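Local coordinates for protein putative D-lactate dehydrogenase (Chlamydomonas reinhardtii, PDB 4ZGS) that reduces pyruvate, probably to D-lactate, as the chloroplast pyruvate reductase of a fermenting green alga, and binds NAD, at residues D233-C239 with V261-S267; E28-V32 with A356-R362; Y294-L300 with K316-F321. The contacts are given in a common frame with arbitrary orientation. Residues are numbered along the deposited sequence.

Contact 1. Residues D233-C239 with V261-S267. With NAD (nicotinamide-adenine-dinucleotide), chain I.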
loop_
_atom_site.group_PDB
_atom_site.type_symbol
_atom_site.label_atom_id
_atom_site.label_comp_id
_atom_site.label_asym_id
_atom_site.label_seq_id
_atom_site.Cartn_x
_atom_site.Cartn_y
_atom_site.Cartn_z
ATOM N N ASP A 233 -16.066 -23.921 -11.892
ATOM C CA ASP A 233 -15.853 -22.479 -11.852
ATOM C C ASP A 233 -14.735 -22.196 -10.886
ATOM O O ASP A 233 -13.981 -21.215 -11.008
ATOM C CB ASP A 233 -17.113 -21.744 -11.396
ATOM C CG ASP A 233 -18.297 -21.933 -12.345
ATOM O OD1 ASP A 233 -18.152 -21.636 -13.560
ATOM O OD2 ASP A 233 -19.383 -22.344 -11.861
ATOM N N ILE A 234 -14.684 -23.078 -9.895
ATOM C CA ILE A 234 -13.746 -23.020 -8.795
ATOM C C ILE A 234 -13.168 -24.389 -8.490
ATOM O O ILE A 234 -13.915 -25.376 -8.335
ATOM C CB ILE A 234 -14.406 -22.506 -7.523
ATOM C CG1 ILE A 234 -15.117 -21.184 -7.788
ATOM C CG2 ILE A 234 -13.373 -22.360 -6.450
ATOM C CD1 ILE A 234 -15.944 -20.712 -6.613
ATOM N N VAL A 235 -11.845 -24.431 -8.420
ATOM C CA VAL A 235 -11.094 -25.606 -8.033
ATOM C C VAL A 235 -10.251 -25.291 -6.813
ATOM O O VAL A 235 -9.516 -24.295 -6.799
ATOM C CB VAL A 235 -10.199 -26.090 -9.156
ATOM C CG1 VAL A 235 -9.321 -27.209 -8.674
ATOM C CG2 VAL A 235 -11.054 -26.562 -10.322
ATOM N N THR A 236 -10.371 -26.119 -5.778
ATOM C CA THR A 236 -9.590 -25.924 -4.562
ATOM C C THR A 236 -8.804 -27.176 -4.217
ATOM O O THR A 236 -9.375 -28.251 -4.056
ATOM C CB THR A 236 -10.477 -25.516 -3.384
ATOM O OG1 THR A 236 -9.675 -25.478 -2.201
ATOM C CG2 THR A 236 -11.587 -26.553 -3.156
ATOM N N LEU A 237 -7.484 -27.046 -4.128
ATOM C CA LEU A 237 -6.629 -28.207 -3.961
ATOM C C LEU A 237 -6.438 -28.523 -2.498
ATOM O O LEU A 237 -6.015 -27.657 -1.737
ATOM C CB LEU A 237 -5.274 -27.969 -4.619
ATOM C CG LEU A 237 -5.298 -27.462 -6.053
ATOM C CD1 LEU A 237 -3.858 -27.326 -6.621
ATOM C CD2 LEU A 237 -6.161 -28.395 -6.894
ATOM N N HIS A 238 -6.899 -29.691 -2.060
ATOM C CA HIS A 238 -6.551 -30.172 -0.720
ATOM C C HIS A 238 -5.754 -31.482 -0.602
ATOM O O HIS A 238 -5.484 -31.940 0.507
ATOM C CB HIS A 238 -7.824 -30.197 0.090
ATOM C CG HIS A 238 -8.440 -28.842 0.201
ATOM N ND1 HIS A 238 -8.036 -27.915 1.136
ATOM C CD2 HIS A 238 -9.331 -28.201 -0.599
ATOM C CE1 HIS A 238 -8.710 -26.792 0.961
ATOM N NE2 HIS A 238 -9.503 -26.935 -0.089
ATOM N N CYS A 239 -5.362 -32.090 -1.717
ATOM C CA CYS A 239 -4.622 -33.346 -1.635
ATOM C C CYS A 239 -3.196 -33.125 -1.118
ATOM O O CYS A 239 -2.630 -32.029 -1.241
ATOM C CB CYS A 239 -4.575 -34.046 -3.002
ATOM S SG CYS A 239 -4.056 -32.993 -4.413
ATOM N N VAL A 261 -11.683 -19.989 -14.759
ATOM C CA VAL A 261 -11.671 -20.736 -13.507
ATOM C C VAL A 261 -10.856 -20.039 -12.436
ATOM O O VAL A 261 -9.824 -19.473 -12.720
ATOM C CB VAL A 261 -11.077 -22.136 -13.665
ATOM C CG1 VAL A 261 -9.606 -22.051 -14.065
ATOM C CG2 VAL A 261 -11.175 -22.844 -12.339
ATOM N N MET A 262 -11.356 -20.071 -11.211
ATOM C CA MET A 262 -10.624 -19.618 -10.025
ATOM C C MET A 262 -9.947 -20.819 -9.391
ATOM O O MET A 262 -10.623 -21.784 -9.026
ATOM C CB MET A 262 -11.571 -18.958 -9.006
ATOM C CG MET A 262 -10.962 -18.660 -7.637
ATOM S SD MET A 262 -12.136 -17.684 -6.644
ATOM C CE MET A 262 -12.484 -16.327 -7.758
ATOM N N LEU A 263 -8.628 -20.774 -9.254
ATOM C CA LEU A 263 -7.869 -21.881 -8.658
ATOM C C LEU A 263 -7.412 -21.481 -7.274
ATOM O O LEU A 263 -6.873 -20.413 -7.102
ATOM C CB LEU A 263 -6.673 -22.246 -9.527
ATOM C CG LEU A 263 -5.675 -23.251 -8.983
ATOM C CD1 LEU A 263 -6.429 -24.523 -8.652
ATOM C CD2 LEU A 263 -4.633 -23.508 -10.052
ATOM N N ILE A 264 -7.664 -22.333 -6.282
ATOM C CA ILE A 264 -7.270 -22.063 -4.898
ATOM C C ILE A 264 -6.361 -23.144 -4.396
ATOM O O ILE A 264 -6.702 -24.317 -4.444
ATOM C CB ILE A 264 -8.454 -21.991 -3.973
ATOM C CG1 ILE A 264 -9.406 -20.902 -4.448
ATOM C CG2 ILE A 264 -7.981 -21.719 -2.568
ATOM C CD1 ILE A 264 -8.799 -19.548 -4.444
ATOM N N ASN A 265 -5.183 -22.758 -3.928
ATOM C CA ASN A 265 -4.314 -23.757 -3.372
ATOM C C ASN A 265 -3.756 -23.363 -2.008
ATOM O O ASN A 265 -2.915 -22.473 -1.908
ATOM C CB ASN A 265 -3.192 -24.013 -4.362
ATOM C CG ASN A 265 -2.299 -25.114 -3.937
ATOM O OD1 ASN A 265 -2.664 -25.928 -3.088
ATOM N ND2 ASN A 265 -1.090 -25.132 -4.482
ATOM N N VAL A 266 -4.266 -24.006 -0.964
ATOM C CA VAL A 266 -3.762 -23.907 0.400
ATOM C C VAL A 266 -3.045 -25.175 0.855
ATOM O O VAL A 266 -2.763 -25.301 2.042
ATOM C CB VAL A 266 -4.878 -23.561 1.418
ATOM C CG1 VAL A 266 -5.525 -22.230 1.022
ATOM C CG2 VAL A 266 -5.925 -24.674 1.500
ATOM N N SER A 267 -2.825 -26.151 -0.028
ATOM C CA SER A 267 -2.144 -27.374 0.441
ATOM C C SER A 267 -0.632 -27.345 0.263
ATOM O O SER A 267 0.079 -27.088 1.222
ATOM C CB SER A 267 -2.662 -28.641 -0.273
ATOM O OG SER A 267 -4.067 -28.752 -0.234
HETATM P PA NAD I . -5.699 -35.943 4.878
HETATM O O1A NAD I . -4.970 -37.232 4.886
HETATM O O2A NAD I . -6.892 -36.322 5.675
HETATM O O5B NAD I . -6.086 -35.478 3.393
HETATM C C5B NAD I . -5.396 -35.963 2.243
HETATM C C4B NAD I . -6.319 -36.718 1.340
HETATM O O4B NAD I . -5.838 -36.666 -0.080
HETATM C C3B NAD I . -6.410 -38.153 1.714
HETATM O O3B NAD I . -7.793 -38.575 1.878
HETATM C C2B NAD I . -5.816 -38.910 0.618
HETATM O O2B NAD I . -6.498 -40.184 0.467
HETATM C C1B NAD I . -6.005 -38.068 -0.583
HETATM N N9A NAD I . -5.149 -38.390 -1.652
HETATM C C8A NAD I . -3.997 -39.230 -1.612
HETATM N N7A NAD I . -3.423 -39.314 -2.892
HETATM C C5A NAD I . -4.208 -38.545 -3.725
HETATM C C6A NAD I . -4.203 -38.197 -5.111
HETATM N N6A NAD I . -3.202 -38.686 -5.986
HETATM N N1A NAD I . -5.109 -37.442 -5.544
HETATM C C2A NAD I . -6.032 -36.946 -4.916
HETATM N N3A NAD I . -6.198 -37.148 -3.655
HETATM C C4A NAD I . -5.309 -37.963 -2.936
HETATM O O3 NAD I . -4.875 -34.792 5.631
HETATM P PN NAD I . -5.394 -33.293 5.842
HETATM O O1N NAD I . -5.582 -32.958 7.275
HETATM O O2N NAD I . -6.761 -33.116 5.295
HETATM O O5D NAD I . -4.386 -32.276 5.136
HETATM C C5D NAD I . -2.975 -32.305 5.377
HETATM C C4D NAD I . -2.396 -31.305 4.447
HETATM O O4D NAD I . -2.659 -29.933 4.934
HETATM C C3D NAD I . -0.933 -31.387 4.346
HETATM O O3D NAD I . -0.524 -32.470 3.470
HETATM C C2D NAD I . -0.596 -30.084 3.777
HETATM O O2D NAD I . -0.702 -30.165 2.334
HETATM C C1D NAD I . -1.597 -29.121 4.302
HETATM N N1N NAD I . -1.006 -28.233 5.223
HETATM C C2N NAD I . -1.245 -26.842 5.117
HETATM C C3N NAD I . -0.651 -25.956 6.015
HETATM C C7N NAD I . -0.906 -24.456 5.895
HETATM O O7N NAD I . -1.054 -23.944 4.799
HETATM N N7N NAD I . -0.955 -23.638 7.053
HETATM C C4N NAD I . 0.189 -26.450 7.030
HETATM C C5N NAD I . 0.433 -27.834 7.137
HETATM C C6N NAD I . -0.160 -28.719 6.243
HETATM O O HOH W 1 -6.929 -25.241 -1.605
#
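Ser267, just past the end of strand 261-265, donates from OG to the carbonyl of Leu237 (O, 2.7 Å), the last residue of strand 234-237; the two are neighbouring parallel strands of the Rossmann-type NAD-binding domain, and with helix 251-254 they form a beta-alpha-beta unit. Behind that bond runs the parallel ladder: Ile264 N to Val235 O (2.7 Å), Met262 N to Asp233 O (2.9 Å), Leu237 N to Ile264 O (2.9 Å) and Val235 N to Met262 O (3.0 Å), with the strand axes 13° from parallel. Where the strands end, water 1 bridges them, giving protons to Leu237 O and Ile264 O while accepting from Thr236 OG1 and Val266 N. Asn265 OD1 takes the amide of Ser267 (3.1 Å) in an Asx turn, at the point where the chain leaves the strand and reaches the cofactor. At the other end Asp233 turns away to a salt bridge with Lys258.

Packing differs on the two faces of the sheet. Val235, Leu237 and Leu263 pack together, with Leu263 CD1 lying 3.9 Å from Val235 CG1 and 4.1 Å from Leu237 CG. Ile234, Met262 and Ile264 are covered by helix 136-151.

The C-terminal strand ends carry Cys239, Val266 and Ser267 into the NAD pocket. Cys239 CB lies 3.6 Å from N3A of the adenine, and the nicotinamide-ribose hydroxyl O2D makes a weak hydrogen bond of 3.4 Å to Ser267 O.

Contact 2. Residues E28-V32 with A356-R362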
loop_
_atom_site.group_PDB
_atom_site.type_symbol
_atom_site.label_atom_id
_atom_site.label_comp_id
_atom_site.label_asym_id
_atom_site.label_seq_id
_atom_site.Cartn_x
_atom_site.Cartn_y
_atom_site.Cartn_z
ATOM N N GLU A 28 3.409 -35.810 39.424
ATOM C CA GLU A 28 3.827 -35.817 38.033
ATOM C C GLU A 28 3.928 -34.426 37.480
ATOM O O GLU A 28 4.658 -34.205 36.520
ATOM C CB GLU A 28 2.850 -36.610 37.170
ATOM C CG GLU A 28 2.612 -38.036 37.640
ATOM C CD GLU A 28 1.199 -38.505 37.341
ATOM O OE1 GLU A 28 0.846 -38.583 36.138
ATOM O OE2 GLU A 28 0.442 -38.771 38.305
ATOM N N ALA A 29 3.215 -33.480 38.080
ATOM C CA ALA A 29 3.321 -32.106 37.601
ATOM C C ALA A 29 4.620 -31.462 38.078
ATOM O O ALA A 29 5.238 -30.690 37.359
ATOM C CB ALA A 29 2.109 -31.288 38.042
ATOM N N ALA A 30 5.071 -31.841 39.266
ATOM C CA ALA A 30 6.302 -31.283 39.801
ATOM C C ALA A 30 7.494 -31.845 39.062
ATOM O O ALA A 30 8.469 -31.132 38.793
ATOM C CB ALA A 30 6.420 -31.587 41.306
ATOM N N LYS A 31 7.379 -33.111 38.672
ATOM C CA LYS A 31 8.434 -33.745 37.913
ATOM C C LYS A 31 8.447 -33.162 36.493
ATOM O O LYS A 31 9.517 -32.848 35.956
ATOM C CB LYS A 31 8.262 -35.262 37.910
ATOM C CG LYS A 31 9.214 -36.005 36.980
ATOM C CD LYS A 31 9.054 -37.516 37.132
ATOM C CE LYS A 31 9.967 -38.307 36.191
ATOM N NZ LYS A 31 9.715 -39.784 36.349
ATOM N N VAL A 32 7.267 -32.957 35.911
ATOM C CA VAL A 32 7.198 -32.357 34.579
ATOM C C VAL A 32 7.740 -30.930 34.625
ATOM O O VAL A 32 8.507 -30.522 33.757
ATOM C CB VAL A 32 5.771 -32.325 34.034
ATOM C CG1 VAL A 32 5.686 -31.390 32.794
ATOM C CG2 VAL A 32 5.280 -33.743 33.734
ATOM N N ALA A 356 5.201 -33.729 28.219
ATOM C CA ALA A 356 4.855 -34.390 29.472
ATOM C C ALA A 356 4.964 -35.891 29.321
ATOM O O ALA A 356 5.558 -36.551 30.179
ATOM C CB ALA A 356 3.469 -34.003 29.923
ATOM N N ASP A 357 4.425 -36.433 28.229
ATOM C CA ASP A 357 4.487 -37.882 28.001
ATOM C C ASP A 357 5.927 -38.369 27.969
ATOM O O ASP A 357 6.244 -39.421 28.550
ATOM C CB ASP A 357 3.838 -38.286 26.680
ATOM C CG ASP A 357 2.342 -38.104 26.668
ATOM O OD1 ASP A 357 1.719 -37.936 27.747
ATOM O OD2 ASP A 357 1.801 -38.160 25.546
ATOM N N TYR A 358 6.778 -37.598 27.281
ATOM C CA TYR A 358 8.210 -37.865 27.204
ATOM C C TYR A 358 8.814 -37.909 28.615
ATOM O O TYR A 358 9.516 -38.854 28.955
ATOM C CB TYR A 358 8.953 -36.823 26.339
ATOM C CG TYR A 358 10.446 -36.922 26.560
ATOM C CD1 TYR A 358 11.152 -38.012 26.057
ATOM C CD2 TYR A 358 11.144 -35.965 27.295
ATOM C CE1 TYR A 358 12.507 -38.154 26.273
ATOM C CE2 TYR A 358 12.507 -36.096 27.510
ATOM C CZ TYR A 358 13.181 -37.197 26.993
ATOM O OH TYR A 358 14.533 -37.360 27.195
ATOM N N VAL A 359 8.556 -36.867 29.405
ATOM C CA VAL A 359 9.046 -36.751 30.777
ATOM C C VAL A 359 8.540 -37.885 31.705
ATOM O O VAL A 359 9.271 -38.407 32.565
ATOM C CB VAL A 359 8.613 -35.404 31.397
ATOM C CG1 VAL A 359 8.942 -35.407 32.909
ATOM C CG2 VAL A 359 9.276 -34.207 30.659
ATOM N N LEU A 360 7.279 -38.254 31.509
ATOM C CA LEU A 360 6.615 -39.247 32.324
ATOM C C LEU A 360 6.845 -40.602 31.716
ATOM O O LEU A 360 6.310 -41.609 32.187
ATOM C CB LEU A 360 5.125 -38.949 32.413
ATOM C CG LEU A 360 4.831 -37.715 33.247
ATOM C CD1 LEU A 360 3.329 -37.578 33.478
ATOM C CD2 LEU A 360 5.610 -37.843 34.564
ATOM N N ASP A 361 7.634 -40.633 30.650
ATOM C CA ASP A 361 8.019 -41.917 30.088
ATOM C C ASP A 361 6.859 -42.726 29.508
ATOM O O ASP A 361 6.923 -43.954 29.461
ATOM C CB ASP A 361 8.730 -42.738 31.156
ATOM C CG ASP A 361 9.570 -43.828 30.568
ATOM O OD1 ASP A 361 9.920 -43.700 29.373
ATOM O OD2 ASP A 361 9.868 -44.814 31.290
ATOM N N ARG A 362 5.792 -42.037 29.100
ATOM C CA ARG A 362 4.641 -42.673 28.456
ATOM C C ARG A 362 4.936 -42.965 26.982
ATOM O O ARG A 362 5.902 -42.456 26.434
ATOM C CB ARG A 362 3.411 -41.780 28.576
ATOM C CG ARG A 362 2.876 -41.585 29.988
ATOM C CD ARG A 362 1.800 -40.506 29.927
ATOM N NE ARG A 362 1.284 -40.103 31.231
ATOM C CZ ARG A 362 0.297 -39.226 31.398
ATOM N NH1 ARG A 362 -0.270 -38.641 30.343
ATOM N NH2 ARG A 362 -0.111 -38.916 32.623
HETATM O O HOH W 2 1.040 -41.106 34.212
#
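Val32, the residue most covered here, is the apolar centre of a small interface between the N-terminal helix 26-33 and the C-terminal end of helix 341-359. Its CG2 meets Leu360 CG at 4.0 Å, Val359 CG1 at 4.1 Å and Ala356 CB at 4.2 Å, so one methyl touches three residues of the last helical turn and its exit. Leu360 also reaches Glu28, CD1 lying 3.8 Å from OE1, while Val359 packs against the aliphatic part of Lys31 (CG1 to Lys31 CG, 4.1 Å).

A Schellman motif ends the longer helix: Asp361 takes a positive phi of 65°, and Arg362 N bonds back to Asp357 O at 2.7 Å. The reversal leaves Arg362 beside the interface, where its guanidinium lies between two acids. NH1 forms a salt bridge with Asp357 OD1 at 3.3 Å, its hydrogen bond weak, and NH2 a long one of 3.7 Å to Glu28 OE1, supplemented by water 2, which links the same two atoms.

Remote in sequence and far from the NAD site, the contact is a surface one. Beside it, Phe58, just after helix 44-57, touches Val32, and Thr35, just before strand 36-39, touches Val359.

Contact 3. Residues Y294-L300 with K316-F321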
loop_
_atom_site.group_PDB
_atom_site.type_symbol
_atom_site.label_atom_id
_atom_site.label_comp_id
_atom_site.label_asym_id
_atom_site.label_seq_id
_atom_site.Cartn_x
_atom_site.Cartn_y
_atom_site.Cartn_z
ATOM N N TYR A 294 3.443 -21.809 -2.282
ATOM C CA TYR A 294 4.176 -21.665 -3.550
ATOM C C TYR A 294 5.376 -22.622 -3.624
ATOM O O TYR A 294 6.014 -22.860 -2.619
ATOM C CB TYR A 294 4.632 -20.221 -3.709
ATOM C CG TYR A 294 5.478 -19.949 -4.921
ATOM C CD1 TYR A 294 4.907 -19.710 -6.162
ATOM C CD2 TYR A 294 6.865 -19.933 -4.818
ATOM C CE1 TYR A 294 5.691 -19.453 -7.275
ATOM C CE2 TYR A 294 7.662 -19.682 -5.918
ATOM C CZ TYR A 294 7.066 -19.441 -7.147
ATOM O OH TYR A 294 7.854 -19.185 -8.242
ATOM N N GLU A 295 5.742 -23.090 -4.814
ATOM C CA GLU A 295 6.638 -24.246 -4.980
ATOM C C GLU A 295 7.996 -24.281 -4.253
ATOM O O GLU A 295 8.362 -25.342 -3.743
ATOM C CB GLU A 295 6.934 -24.417 -6.463
ATOM C CG GLU A 295 7.715 -25.660 -6.811
ATOM C CD GLU A 295 8.178 -25.638 -8.256
ATOM O OE1 GLU A 295 7.766 -24.714 -8.993
ATOM O OE2 GLU A 295 8.959 -26.530 -8.650
ATOM N N ASN A 296 8.765 -23.197 -4.213
ATOM C CA ASN A 296 9.963 -23.226 -3.353
ATOM C C ASN A 296 9.757 -22.239 -2.220
ATOM O O ASN A 296 9.888 -21.045 -2.391
ATOM C CB ASN A 296 11.264 -22.935 -4.130
ATOM C CG ASN A 296 12.553 -23.203 -3.287
ATOM O OD1 ASN A 296 12.518 -23.255 -2.055
ATOM N ND2 ASN A 296 13.679 -23.409 -3.973
ATOM N N GLU A 297 9.438 -22.751 -1.047
ATOM C CA GLU A 297 9.158 -21.879 0.076
ATOM C C GLU A 297 10.347 -21.670 0.988
ATOM O O GLU A 297 10.308 -20.778 1.831
ATOM C CB GLU A 297 8.029 -22.481 0.916
ATOM C CG GLU A 297 6.697 -22.538 0.224
ATOM C CD GLU A 297 5.668 -23.310 1.019
ATOM O OE1 GLU A 297 6.026 -23.857 2.083
ATOM O OE2 GLU A 297 4.502 -23.364 0.580
ATOM N N GLY A 298 11.406 -22.458 0.774
ATOM C CA GLY A 298 12.591 -22.478 1.627
ATOM C C GLY A 298 13.419 -21.222 1.589
ATOM O O GLY A 298 13.948 -20.848 0.544
ATOM N N GLY A 299 13.560 -20.585 2.747
ATOM C CA GLY A 299 14.265 -19.324 2.845
ATOM C C GLY A 299 13.364 -18.162 2.457
ATOM O O GLY A 299 13.661 -17.009 2.775
ATOM N N LEU A 300 12.250 -18.459 1.791
ATOM C CA LEU A 300 11.306 -17.428 1.339
ATOM C C LEU A 300 10.232 -17.106 2.394
ATOM O O LEU A 300 10.087 -15.956 2.812
ATOM C CB LEU A 300 10.647 -17.844 0.021
ATOM C CG LEU A 300 9.747 -16.824 -0.692
ATOM C CD1 LEU A 300 10.510 -15.566 -1.092
ATOM C CD2 LEU A 300 9.012 -17.445 -1.898
ATOM N N LYS A 316 18.652 -13.771 -2.757
ATOM C CA LYS A 316 17.632 -14.818 -2.875
ATOM C C LYS A 316 16.414 -14.420 -3.706
ATOM O O LYS A 316 15.377 -15.071 -3.600
ATOM C CB LYS A 316 17.165 -15.329 -1.505
ATOM C CG LYS A 316 18.183 -16.255 -0.812
ATOM C CD LYS A 316 17.625 -16.867 0.487
ATOM C CE LYS A 316 17.250 -15.849 1.560
ATOM N NZ LYS A 316 16.762 -16.536 2.802
ATOM N N TRP A 317 16.486 -13.309 -4.436
ATOM C CA TRP A 317 15.300 -12.796 -5.130
ATOM C C TRP A 317 14.631 -13.830 -6.041
ATOM O O TRP A 317 15.278 -14.443 -6.891
ATOM C CB TRP A 317 15.680 -11.576 -5.950
ATOM C CG TRP A 317 14.544 -10.853 -6.513
ATOM C CD1 TRP A 317 14.104 -10.889 -7.798
ATOM C CD2 TRP A 317 13.695 -9.942 -5.811
ATOM N NE1 TRP A 317 13.009 -10.065 -7.937
ATOM C CE2 TRP A 317 12.740 -9.475 -6.734
ATOM C CE3 TRP A 317 13.647 -9.490 -4.492
ATOM C CZ2 TRP A 317 11.749 -8.564 -6.383
ATOM C CZ3 TRP A 317 12.657 -8.604 -4.139
ATOM C CH2 TRP A 317 11.718 -8.140 -5.088
ATOM N N ASP A 318 13.332 -14.032 -5.857
ATOM C CA ASP A 318 12.581 -14.984 -6.682
ATOM C C ASP A 318 11.828 -14.159 -7.709
ATOM O O ASP A 318 10.865 -13.488 -7.393
ATOM C CB ASP A 318 11.631 -15.812 -5.820
ATOM C CG ASP A 318 10.975 -16.959 -6.580
ATOM O OD1 ASP A 318 10.667 -16.823 -7.783
ATOM O OD2 ASP A 318 10.748 -18.012 -5.952
ATOM N N ARG A 319 12.297 -14.165 -8.938
ATOM C CA ARG A 319 11.746 -13.226 -9.893
ATOM C C ARG A 319 10.345 -13.670 -10.272
ATOM O O ARG A 319 9.442 -12.848 -10.415
ATOM C CB ARG A 319 12.626 -13.069 -11.135
ATOM C CG ARG A 319 12.073 -12.000 -12.073
ATOM C CD ARG A 319 12.784 -12.039 -13.421
ATOM N NE ARG A 319 14.220 -11.846 -13.260
ATOM C CZ ARG A 319 15.091 -11.978 -14.245
ATOM N NH1 ARG A 319 14.660 -12.287 -15.462
ATOM N NH2 ARG A 319 16.380 -11.811 -14.010
ATOM N N GLN A 320 10.162 -14.972 -10.446
ATOM C CA GLN A 320 8.856 -15.436 -10.884
ATOM C C GLN A 320 7.774 -15.322 -9.797
ATOM O O GLN A 320 6.650 -14.928 -10.119
ATOM C CB GLN A 320 8.961 -16.846 -11.464
ATOM C CG GLN A 320 8.642 -18.000 -10.577
ATOM C CD GLN A 320 8.441 -19.262 -11.399
ATOM O OE1 GLN A 320 8.146 -19.188 -12.594
ATOM N NE2 GLN A 320 8.655 -20.420 -10.785
ATOM N N PHE A 321 8.103 -15.540 -8.526
ATOM C CA PHE A 321 7.139 -15.242 -7.458
ATOM C C PHE A 321 6.758 -13.741 -7.419
ATOM O O PHE A 321 5.573 -13.384 -7.382
ATOM C CB PHE A 321 7.689 -15.672 -6.100
ATOM C CG PHE A 321 6.727 -15.475 -4.944
ATOM C CD1 PHE A 321 5.521 -16.178 -4.874
ATOM C CD2 PHE A 321 7.035 -14.594 -3.914
ATOM C CE1 PHE A 321 4.641 -16.020 -3.787
ATOM C CE2 PHE A 321 6.147 -14.414 -2.835
ATOM C CZ PHE A 321 4.945 -15.137 -2.778
#
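Lys316, at the start of 316-321, reaches the loop 294-300, where its NZ donates to Gly299 O at 3.1 Å. Gly299 has a phi of 82°, and a side chain there would crowd both the lysine ammonium and the preceding carbonyl. Trp317 faces away and stacks on Tyr327 of a second subunit. Asp318 is the N-cap of helix 319-324: OD1 accepts from Phe321 N at 3.0 Å, while OD2 approaches Tyr294 CE2 at 3.5 Å. Arg319, also directed away, forms salt bridges to Glu282 and Asp279 of that second subunit. Gln320 NE2 makes a weak hydrogen bond of 2.9 Å to Tyr294 OH, although the hydroxyl is crowded in the model.

Phe321 completes the aromatic packing. Its edge meets the face of Tyr294, with centroids 4.9 Å apart and planes inclined at 51°, and its CB adds a CH-pi contact 4.3 Å from the centroid of the Tyr294 ring. Leu300 CD2 rests over the face of Phe321, 4.0 Å from CD2. The loop is shaped partly by an Asx turn, Gly298 N to Asn296 OD1 (3.1 Å).

Thus the loop that follows strand 286-291 and leads to helix 310-313 packs on the first turn of helix 319-324, at a place where Tyr166 of a third subunit meets Phe321 and Leu300.

How the contacts relate
Contact 1 is the buried core of the set, contact 3 is partly buried and contact 2 lies at the surface. Contacts 1 and 3 belong to the NAD-binding domain, follow one another along the chain and come within about 6 Å at their nearest atoms without touching; contact 2 spans nearly the whole chain, enclosing both, its centre about 43 Å from that of contact 1 and about 41 Å from that of contact 3. Main-chain ladder bonds dominate 233-239 with 261-267, whereas 28-32 with 356-362 relies on aliphatic side chains and a loose charge network, and 294-300 with 316-321 on aromatic packing and side-chain bonds. Cofactor meets contact 1; other subunits meet contact 3.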